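PDB 3WAJ: transmembrane oligosaccharyl transferase from Archaeoglobus fulgidus, which belongs to the STT3/AglB family of membrane proteins, with a helical transmembrane part of the GT-C clan and a core domain outside it. Local coordinates for residues H64-F68 with Y79-P84; F387-I392 with Y438-L443; R694-D700 with G769-E775. All coordinates share one frame; numbering follows the deposited sequence.

Contact 1 of 3, residues H64-F68 with Y79-P84. With SO4 (sulfate ion), chain C.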
loop_
_atom_site.group_PDB
_atom_site.type_symbol
_atom_site.label_atom_id
_atom_site.label_comp_id
_atom_site.label_asym_id
_atom_site.label_seq_id
_atom_site.Cartn_x
_atom_site.Cartn_y
_atom_site.Cartn_z
ATOM N N HIS A 64 25.972 2.648 -4.062
ATOM C CA HIS A 64 25.491 2.680 -2.687
ATOM C C HIS A 64 23.995 2.976 -2.651
ATOM O O HIS A 64 23.455 3.552 -3.592
ATOM C CB HIS A 64 26.273 3.698 -1.862
ATOM C CG HIS A 64 27.758 3.510 -1.931
ATOM N ND1 HIS A 64 28.440 2.666 -1.080
ATOM C CD2 HIS A 64 28.687 4.055 -2.751
ATOM C CE1 HIS A 64 29.729 2.702 -1.375
ATOM N NE2 HIS A 64 29.904 3.537 -2.383
ATOM N N ARG A 65 23.325 2.563 -1.578
ATOM C CA ARG A 65 21.918 2.904 -1.396
ATOM C C ARG A 65 21.703 3.325 0.038
ATOM O O ARG A 65 22.514 3.007 0.904
ATOM C CB ARG A 65 20.989 1.735 -1.773
ATOM C CG ARG A 65 21.219 0.449 -0.992
ATOM C CD ARG A 65 19.950 -0.385 -0.925
ATOM N NE ARG A 65 18.942 0.196 -0.028
ATOM C CZ ARG A 65 17.738 -0.322 0.204
ATOM N NH1 ARG A 65 17.376 -1.442 -0.403
ATOM N NH2 ARG A 65 16.895 0.287 1.041
ATOM N N ILE A 66 20.627 4.073 0.280
ATOM C CA ILE A 66 20.262 4.476 1.639
ATOM C C ILE A 66 19.530 3.334 2.365
ATOM O O ILE A 66 18.984 2.420 1.732
ATOM C CB ILE A 66 19.358 5.713 1.606
ATOM C CG1 ILE A 66 18.022 5.368 0.935
ATOM C CG2 ILE A 66 20.055 6.857 0.881
ATOM C CD1 ILE A 66 16.968 6.458 1.046
ATOM N N TRP A 67 19.510 3.402 3.693
ATOM C CA TRP A 67 18.776 2.444 4.522
ATOM C C TRP A 67 17.941 3.222 5.503
ATOM O O TRP A 67 17.317 2.666 6.416
ATOM C CB TRP A 67 19.761 1.530 5.272
ATOM C CG TRP A 67 20.552 0.732 4.306
ATOM C CD1 TRP A 67 21.778 1.045 3.784
ATOM C CD2 TRP A 67 20.143 -0.486 3.672
ATOM N NE1 TRP A 67 22.167 0.078 2.887
ATOM C CE2 TRP A 67 21.184 -0.874 2.801
ATOM C CE3 TRP A 67 19.002 -1.293 3.767
ATOM C CZ2 TRP A 67 21.115 -2.038 2.029
ATOM C CZ3 TRP A 67 18.934 -2.442 3.011
ATOM C CH2 TRP A 67 19.986 -2.809 2.150
ATOM N N PHE A 68 17.940 4.534 5.300
ATOM C CA PHE A 68 17.106 5.442 6.073
ATOM C C PHE A 68 16.766 6.678 5.228
ATOM O O PHE A 68 17.575 7.128 4.406
ATOM C CB PHE A 68 17.819 5.815 7.379
ATOM C CG PHE A 68 17.030 6.735 8.260
ATOM C CD1 PHE A 68 16.091 6.227 9.147
ATOM C CD2 PHE A 68 17.221 8.113 8.196
ATOM C CE1 PHE A 68 15.356 7.072 9.974
ATOM C CE2 PHE A 68 16.489 8.974 9.014
ATOM C CZ PHE A 68 15.552 8.450 9.908
ATOM N N TYR A 79 13.402 4.253 8.433
ATOM C CA TYR A 79 14.262 3.187 7.945
ATOM C C TYR A 79 13.556 2.531 6.780
ATOM O O TYR A 79 12.339 2.429 6.777
ATOM C CB TYR A 79 14.496 2.146 9.027
ATOM C CG TYR A 79 15.268 2.696 10.195
ATOM C CD1 TYR A 79 16.652 2.639 10.220
ATOM C CD2 TYR A 79 14.614 3.272 11.266
ATOM C CE1 TYR A 79 17.356 3.139 11.279
ATOM C CE2 TYR A 79 15.304 3.778 12.324
ATOM C CZ TYR A 79 16.676 3.706 12.330
ATOM O OH TYR A 79 17.371 4.219 13.400
ATOM N N THR A 80 14.324 2.068 5.805
ATOM C CA THR A 80 13.757 1.520 4.584
ATOM C C THR A 80 13.797 0.005 4.631
ATOM O O THR A 80 14.878 -0.593 4.542
ATOM C CB THR A 80 14.553 2.005 3.342
ATOM O OG1 THR A 80 15.890 1.495 3.401
ATOM C CG2 THR A 80 14.648 3.503 3.330
ATOM N N HIS A 81 12.640 -0.638 4.761
ATOM C CA HIS A 81 12.651 -2.100 4.696
ATOM C C HIS A 81 12.694 -2.641 3.270
ATOM O O HIS A 81 12.955 -3.830 3.078
ATOM C CB HIS A 81 11.500 -2.731 5.471
ATOM C CG HIS A 81 10.166 -2.547 4.824
ATOM N ND1 HIS A 81 9.410 -1.409 4.997
ATOM C CD2 HIS A 81 9.454 -3.352 3.999
ATOM C CE1 HIS A 81 8.294 -1.515 4.301
ATOM N NE2 HIS A 81 8.290 -2.689 3.688
ATOM N N PHE A 82 12.449 -1.794 2.272
ATOM C CA PHE A 82 12.460 -2.267 0.877
ATOM C C PHE A 82 13.820 -2.825 0.516
ATOM O O PHE A 82 14.840 -2.162 0.706
ATOM C CB PHE A 82 12.095 -1.145 -0.100
ATOM C CG PHE A 82 10.623 -0.894 -0.213
ATOM C CD1 PHE A 82 9.730 -1.418 0.730
ATOM C CD2 PHE A 82 10.118 -0.153 -1.275
ATOM C CE1 PHE A 82 8.347 -1.176 0.626
ATOM C CE2 PHE A 82 8.739 0.089 -1.395
ATOM C CZ PHE A 82 7.853 -0.424 -0.444
ATOM N N GLY A 83 13.828 -4.046 -0.002
ATOM C CA GLY A 83 15.060 -4.795 -0.167
ATOM C C GLY A 83 15.981 -4.346 -1.286
ATOM O O GLY A 83 15.549 -3.701 -2.248
ATOM N N PRO A 84 17.272 -4.705 -1.168
ATOM C CA PRO A 84 18.238 -4.352 -2.209
ATOM C C PRO A 84 18.009 -5.064 -3.536
ATOM O O PRO A 84 18.418 -4.498 -4.549
ATOM C CB PRO A 84 19.592 -4.758 -1.603
ATOM C CG PRO A 84 19.262 -5.717 -0.470
ATOM C CD PRO A 84 17.919 -5.278 0.031
HETATM S S SO4 C . 5.740 -5.242 2.627
HETATM O O1 SO4 C . 6.064 -3.960 1.986
HETATM O O2 SO4 C . 6.160 -5.168 4.030
HETATM O O3 SO4 C . 4.295 -5.458 2.536
HETATM O O4 SO4 C . 6.422 -6.374 1.988
#
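Arg65 supplies the main polar grip on residues 79-84. Its NH1 and NH2 approach the carbonyl oxygen of Phe82 end-on, the shorter and straighter bond being Arg65 NH1 to Phe82 O at 2.9 Å. On the neighbouring edge Arg65 NE and NH2 both reach Ile66 O, the NE bond measuring 2.8 Å. Both acceptor oxygens lie within about 6° of the guanidinium plane, which would fix its rotation, and a bend at chi3 (-72°) folds the group back along its own segment, toward Ile66 O. Between the backbones, Thr80 N donates to Trp67 O at 3.1 Å.

Among the aromatic contacts, Phe68 sets its edge against the face of Tyr79, with CD1 over the ring centre, centroids 4.9 Å apart and planes at 70°. CZ3 of Trp67 stands over the centre of one face of the Arg65 guanidinium, and Trp67 CH2 touches Pro84 CD at 3.9 Å.

Away from the pairing, His81 NE2 bonds O1 of a sulfate also held by His162 and Arg426, and the side chain of Phe82 lies about 6 Å from the zinc ion bound by Asp47, Asp161 and His163. Phe68 and Tyr79, an antiparallel non-hydrogen-bonded pair, bridge the short strands 68-69 and 78-79 between helices 47-60 and 84-96.

Contact 2 of 3, residues F387-I392 with Y438-L443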
loop_
_atom_site.group_PDB
_atom_site.type_symbol
_atom_site.label_atom_id
_atom_site.label_comp_id
_atom_site.label_asym_id
_atom_site.label_seq_id
_atom_site.Cartn_x
_atom_site.Cartn_y
_atom_site.Cartn_z
ATOM N N PHE A 387 -9.121 -27.047 -8.864
ATOM C CA PHE A 387 -8.303 -28.018 -9.580
ATOM C C PHE A 387 -6.910 -28.121 -8.968
ATOM O O PHE A 387 -6.140 -29.023 -9.292
ATOM C CB PHE A 387 -8.244 -27.666 -11.070
ATOM C CG PHE A 387 -9.540 -27.915 -11.805
ATOM C CD1 PHE A 387 -9.550 -28.624 -12.997
ATOM C CD2 PHE A 387 -10.750 -27.455 -11.292
ATOM C CE1 PHE A 387 -10.736 -28.858 -13.667
ATOM C CE2 PHE A 387 -11.938 -27.689 -11.954
ATOM C CZ PHE A 387 -11.932 -28.390 -13.144
ATOM N N GLY A 388 -6.598 -27.186 -8.077
ATOM C CA GLY A 388 -5.385 -27.256 -7.290
ATOM C C GLY A 388 -5.665 -27.902 -5.949
ATOM O O GLY A 388 -4.774 -28.489 -5.348
ATOM N N MET A 389 -6.907 -27.794 -5.478
ATOM C CA MET A 389 -7.309 -28.416 -4.216
ATOM C C MET A 389 -7.413 -29.936 -4.354
ATOM O O MET A 389 -7.089 -30.679 -3.423
ATOM C CB MET A 389 -8.640 -27.834 -3.735
ATOM C CG MET A 389 -8.733 -27.668 -2.231
ATOM S SD MET A 389 -7.319 -26.753 -1.581
ATOM C CE MET A 389 -7.775 -26.592 0.144
ATOM N N ALA A 390 -7.857 -30.396 -5.520
ATOM C CA ALA A 390 -7.951 -31.831 -5.775
ATOM C C ALA A 390 -6.550 -32.413 -5.870
ATOM O O ALA A 390 -6.278 -33.492 -5.341
ATOM C CB ALA A 390 -8.728 -32.101 -7.041
ATOM N N GLY A 391 -5.667 -31.684 -6.548
ATOM C CA GLY A 391 -4.277 -32.081 -6.668
ATOM C C GLY A 391 -3.591 -32.311 -5.332
ATOM O O GLY A 391 -2.806 -33.258 -5.201
ATOM N N ILE A 392 -3.881 -31.448 -4.352
ATOM C CA ILE A 392 -3.324 -31.572 -3.001
ATOM C C ILE A 392 -3.640 -32.948 -2.465
ATOM O O ILE A 392 -2.743 -33.734 -2.143
ATOM C CB ILE A 392 -3.991 -30.619 -1.992
ATOM C CG1 ILE A 392 -4.087 -29.195 -2.529
ATOM C CG2 ILE A 392 -3.270 -30.678 -0.643
ATOM C CD1 ILE A 392 -2.951 -28.306 -2.138
ATOM N N TYR A 438 -0.367 -27.783 -8.237
ATOM C CA TYR A 438 -1.323 -28.835 -7.873
ATOM C C TYR A 438 -2.534 -28.910 -8.822
ATOM O O TYR A 438 -3.429 -29.737 -8.643
ATOM C CB TYR A 438 -1.757 -28.691 -6.406
ATOM C CG TYR A 438 -0.693 -29.108 -5.411
ATOM C CD1 TYR A 438 -0.049 -30.338 -5.525
ATOM C CD2 TYR A 438 -0.317 -28.269 -4.367
ATOM C CE1 TYR A 438 0.934 -30.726 -4.618
ATOM C CE2 TYR A 438 0.666 -28.651 -3.458
ATOM C CZ TYR A 438 1.285 -29.878 -3.593
ATOM O OH TYR A 438 2.250 -30.263 -2.699
ATOM N N SER A 439 -2.556 -28.043 -9.828
ATOM C CA SER A 439 -3.535 -28.154 -10.903
ATOM C C SER A 439 -2.882 -28.832 -12.099
ATOM O O SER A 439 -3.492 -29.680 -12.754
ATOM C CB SER A 439 -4.089 -26.785 -11.296
ATOM O OG SER A 439 -4.930 -26.254 -10.293
ATOM N N ALA A 440 -1.626 -28.472 -12.354
ATOM C CA ALA A 440 -0.822 -29.138 -13.377
ATOM C C ALA A 440 -0.596 -30.609 -13.029
ATOM O O ALA A 440 -0.224 -31.406 -13.883
ATOM C CB ALA A 440 0.493 -28.445 -13.541
ATOM N N LEU A 441 -0.795 -30.951 -11.762
ATOM C CA LEU A 441 -0.686 -32.329 -11.316
ATOM C C LEU A 441 -2.034 -33.018 -11.531
ATOM O O LEU A 441 -2.105 -34.058 -12.187
ATOM C CB LEU A 441 -0.250 -32.358 -9.849
ATOM C CG LEU A 441 0.038 -33.673 -9.126
ATOM C CD1 LEU A 441 -1.200 -34.152 -8.394
ATOM C CD2 LEU A 441 0.556 -34.737 -10.082
ATOM N N ALA A 442 -3.100 -32.406 -11.010
ATOM C CA ALA A 442 -4.468 -32.901 -11.184
ATOM C C ALA A 442 -4.822 -33.145 -12.652
ATOM O O ALA A 442 -5.598 -34.045 -12.974
ATOM C CB ALA A 442 -5.468 -31.942 -10.558
ATOM N N LEU A 443 -4.268 -32.323 -13.534
ATOM C CA LEU A 443 -4.453 -32.512 -14.963
ATOM C C LEU A 443 -3.515 -33.600 -15.479
ATOM O O LEU A 443 -3.967 -34.565 -16.095
ATOM C CB LEU A 443 -4.242 -31.196 -15.717
ATOM C CG LEU A 443 -5.280 -30.099 -15.459
ATOM C CD1 LEU A 443 -4.972 -28.857 -16.277
ATOM C CD2 LEU A 443 -6.692 -30.586 -15.744
#
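The Tyr438 ring has Ile392 CA over one face, offset toward the rim, while Ile392 CD1 touches Tyr438 CD2 at 3.5 Å; the two side chains cross at about a right angle. Tyr438 reaches this place because CG lies beside its backbone N (chi1 -74°), on a CB that already points at the other helix and rests 3.2 Å from Gly388 O. At the edge of the Phe387 ring, Leu443 CD2 makes a looser contact.

Backbone against backbone, the evidence for close packing is the 4.2 Å between the CA atoms of Gly388 and Ser439 and the 7.0 Å between the segment axes, which cross at 75°. Glycines allow this: the CA of Gly391 donates a CH...O contact to Tyr438 O, as does the CA of Gly388. Ser439 CA returns one to Phe387 O, at 3.2 Å. Ala442 CB also presses on that oxygen, and no conventional hydrogen bond links the segments. Ser439 OG bonds instead to Ser435 O in its own helix.

The contact thus joins helix 384-402 to helix 429-446 by a glycine-mediated crossing. Helix 405-420 packs on Tyr438, helix 134-144 on Ser439 and Leu443, and helix 474-491 on Phe387.

Contact 3 of 3, residues R694-D700 with G769-E775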
loop_
_atom_site.group_PDB
_atom_site.type_symbol
_atom_site.label_atom_id
_atom_site.label_comp_id
_atom_site.label_asym_id
_atom_site.label_seq_id
_atom_site.Cartn_x
_atom_site.Cartn_y
_atom_site.Cartn_z
ATOM N N ARG A 694 -4.894 28.896 4.276
ATOM C CA ARG A 694 -5.504 29.503 3.080
ATOM C C ARG A 694 -5.392 28.483 1.965
ATOM O O ARG A 694 -4.437 27.696 1.939
ATOM C CB ARG A 694 -4.790 30.814 2.686
ATOM C CG ARG A 694 -3.258 30.705 2.558
ATOM C CD ARG A 694 -2.664 31.986 2.028
ATOM N NE ARG A 694 -1.209 31.945 1.861
ATOM C CZ ARG A 694 -0.464 32.993 1.509
ATOM N NH1 ARG A 694 -1.031 34.168 1.294
ATOM N NH2 ARG A 694 0.843 32.868 1.380
ATOM N N MET A 695 -6.358 28.460 1.056
ATOM C CA MET A 695 -6.235 27.583 -0.097
ATOM C C MET A 695 -5.256 28.235 -1.071
ATOM O O MET A 695 -5.251 29.460 -1.222
ATOM C CB MET A 695 -7.601 27.369 -0.740
ATOM C CG MET A 695 -7.599 26.542 -2.023
ATOM S SD MET A 695 -9.263 25.967 -2.369
ATOM C CE MET A 695 -9.127 25.905 -4.103
ATOM N N ILE A 696 -4.411 27.436 -1.714
ATOM C CA ILE A 696 -3.481 28.002 -2.690
ATOM C C ILE A 696 -3.642 27.404 -4.077
ATOM O O ILE A 696 -3.181 27.988 -5.068
ATOM C CB ILE A 696 -2.020 27.881 -2.240
ATOM C CG1 ILE A 696 -1.638 26.419 -2.038
ATOM C CG2 ILE A 696 -1.790 28.679 -0.975
ATOM C CD1 ILE A 696 -0.197 26.233 -1.573
ATOM N N TYR A 697 -4.297 26.243 -4.134
ATOM C CA TYR A 697 -4.491 25.485 -5.375
ATOM C C TYR A 697 -5.565 24.407 -5.195
ATOM O O TYR A 697 -5.643 23.780 -4.134
ATOM C CB TYR A 697 -3.161 24.824 -5.779
ATOM C CG TYR A 697 -3.209 23.892 -6.983
ATOM C CD1 TYR A 697 -3.640 22.567 -6.861
ATOM C CD2 TYR A 697 -2.762 24.315 -8.235
ATOM C CE1 TYR A 697 -3.655 21.703 -7.965
ATOM C CE2 TYR A 697 -2.776 23.462 -9.334
ATOM C CZ TYR A 697 -3.222 22.161 -9.192
ATOM O OH TYR A 697 -3.237 21.320 -10.276
ATOM N N GLU A 698 -6.379 24.178 -6.223
ATOM C CA GLU A 698 -7.194 22.955 -6.292
ATOM C C GLU A 698 -7.133 22.363 -7.697
ATOM O O GLU A 698 -6.886 23.068 -8.674
ATOM C CB GLU A 698 -8.659 23.197 -5.891
ATOM C CG GLU A 698 -9.481 23.995 -6.919
ATOM C CD GLU A 698 -10.982 24.061 -6.562
ATOM O OE1 GLU A 698 -11.460 23.233 -5.748
ATOM O OE2 GLU A 698 -11.701 24.939 -7.098
ATOM N N SER A 699 -7.351 21.056 -7.790
ATOM C CA SER A 699 -7.381 20.366 -9.076
ATOM C C SER A 699 -8.745 20.502 -9.705
ATOM O O SER A 699 -9.657 21.108 -9.139
ATOM C CB SER A 699 -7.145 18.885 -8.869
ATOM O OG SER A 699 -8.187 18.323 -8.092
ATOM N N ASP A 700 -8.878 19.881 -10.868
ATOM C CA ASP A 700 -10.149 19.714 -11.537
ATOM C C ASP A 700 -11.148 18.899 -10.685
ATOM O O ASP A 700 -10.772 18.287 -9.673
ATOM C CB ASP A 700 -9.899 19.010 -12.868
ATOM C CG ASP A 700 -10.905 19.397 -13.923
ATOM O OD1 ASP A 700 -11.951 19.988 -13.555
ATOM O OD2 ASP A 700 -10.649 19.106 -15.116
ATOM N N GLY A 769 -12.840 20.873 -6.278
ATOM C CA GLY A 769 -11.701 20.105 -6.753
ATOM C C GLY A 769 -11.485 18.825 -5.957
ATOM O O GLY A 769 -11.601 18.807 -4.709
ATOM N N TYR A 770 -11.152 17.759 -6.682
ATOM C CA TYR A 770 -10.805 16.465 -6.084
ATOM C C TYR A 770 -9.669 16.624 -5.067
ATOM O O TYR A 770 -9.732 16.086 -3.957
ATOM C CB TYR A 770 -10.368 15.501 -7.188
ATOM C CG TYR A 770 -10.352 14.035 -6.810
ATOM C CD1 TYR A 770 -11.254 13.149 -7.377
ATOM C CD2 TYR A 770 -9.407 13.520 -5.917
ATOM C CE1 TYR A 770 -11.231 11.797 -7.061
ATOM C CE2 TYR A 770 -9.386 12.168 -5.592
ATOM C CZ TYR A 770 -10.306 11.320 -6.166
ATOM O OH TYR A 770 -10.310 9.987 -5.857
ATOM N N VAL A 771 -8.632 17.358 -5.460
ATOM C CA VAL A 771 -7.483 17.593 -4.589
ATOM C C VAL A 771 -7.365 19.076 -4.281
ATOM O O VAL A 771 -7.468 19.902 -5.181
ATOM C CB VAL A 771 -6.174 17.112 -5.238
ATOM C CG1 VAL A 771 -5.007 17.284 -4.261
ATOM C CG2 VAL A 771 -6.291 15.662 -5.654
ATOM N N LYS A 772 -7.163 19.408 -3.008
ATOM C CA LYS A 772 -6.968 20.797 -2.589
ATOM C C LYS A 772 -5.692 20.940 -1.766
ATOM O O LYS A 772 -5.379 20.080 -0.949
ATOM C CB LYS A 772 -8.176 21.311 -1.800
ATOM C CG LYS A 772 -9.430 21.449 -2.633
ATOM C CD LYS A 772 -10.612 21.752 -1.735
ATOM C CE LYS A 772 -11.923 21.431 -2.420
ATOM N NZ LYS A 772 -13.041 22.036 -1.668
ATOM N N ILE A 773 -4.962 22.026 -1.994
ATOM C CA ILE A 773 -3.747 22.305 -1.242
ATOM C C ILE A 773 -3.905 23.589 -0.428
ATOM O O ILE A 773 -4.326 24.624 -0.942
ATOM C CB ILE A 773 -2.549 22.449 -2.184
ATOM C CG1 ILE A 773 -2.364 21.170 -2.989
ATOM C CG2 ILE A 773 -1.270 22.769 -1.425
ATOM C CD1 ILE A 773 -1.271 21.280 -4.047
ATOM N N PHE A 774 -3.552 23.528 0.844
ATOM C CA PHE A 774 -3.595 24.702 1.697
ATOM C C PHE A 774 -2.198 25.020 2.240
ATOM O O PHE A 774 -1.355 24.124 2.384
ATOM C CB PHE A 774 -4.552 24.462 2.860
ATOM C CG PHE A 774 -5.959 24.152 2.430
ATOM C CD1 PHE A 774 -6.936 25.146 2.443
ATOM C CD2 PHE A 774 -6.312 22.870 2.009
ATOM C CE1 PHE A 774 -8.251 24.878 2.035
ATOM C CE2 PHE A 774 -7.631 22.588 1.604
ATOM C CZ PHE A 774 -8.599 23.601 1.619
ATOM N N GLU A 775 -1.960 26.293 2.546
ATOM C CA GLU A 775 -0.718 26.708 3.183
ATOM C C GLU A 775 -0.984 27.100 4.625
ATOM O O GLU A 775 -1.902 27.882 4.911
ATOM C CB GLU A 775 -0.079 27.903 2.461
ATOM C CG GLU A 775 1.279 28.288 3.043
ATOM C CD GLU A 775 1.868 29.537 2.416
ATOM O OE1 GLU A 775 1.106 30.308 1.780
ATOM O OE2 GLU A 775 3.095 29.752 2.570
#
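Arg694 and Glu775 lie side by side and point the same way: the arginine leaves its backbone with chi1 at 51° and runs extended from CG to NE, while the glutamate's CG stands opposite its backbone N (chi1 -175°) with the rest of the chain straight. NE and NH2 of Arg694 converge on Glu775 OE1, NH2 at 2.6 Å on the syn side and NE at 2.8 Å on the anti side, from the same face of the carboxylate. Both groups have second partners: Arg694 NH1 pairs with Glu855 and Glu775 OE2 bonds Gln859.

A different torsion serves Ser699, whose OG is tucked over the backbone, flanked by N and C (chi1 63°). There Ser699 OG accepts from Val771 N at 2.8 Å and donates to Asp700 O; Tyr770 N donates to Asp700 O as well. Glu698 OE1 receives Gly769 N at 2.8 Å from above the carboxylate plane, and Arg805 and Thr801 hold the same carboxylate.

The strands are antiparallel, and a classic beta bulge shifts their register: Ile696 N donates to Ile773 O, while Ile773 N donates to Tyr697 O at 2.8 Å. Ile773 accordingly meets two side chains, its CG2 touching Ile696 CD1 at 3.6 Å and its CD1 touching Tyr697 CD1. With Phe774, Met695 makes an oblique Met-aromatic contact, SD lying 5.2 Å from the ring centroid.

Strand 693-698 is outermost in the mixed sheet; strand 771-776 lies between it and strand 605-611, to which Lys772 and Phe774 are hydrogen-bonded at Ser610 and Val608, and helix 501-513 packs against Ile696, Tyr697 and Val771.

In the fold
From the N terminus, contact 1 closes first, ending a ten-residue excursion within the connection between helices 47-60 and 84-96. Contact 2 follows, closing a 45-residue, largely helical excursion by which helix 429-446 returns to helix 384-402. Contact 3 then brings strand 771-776 back beside strand 693-698 across 68 residues that include several helices. The three closures run in series; none nests within or crosses another. Contacts 2 and 3 lie on opposite sides of the chain's centre, their centres 54 Å apart, whereas the centre of contact 1 is about 39 Å from that of contact 2 and about 33 Å from that of contact 3. Each fastens a separate region: a loop whose Phe82 nears the zinc, a helix pair and a sheet edge.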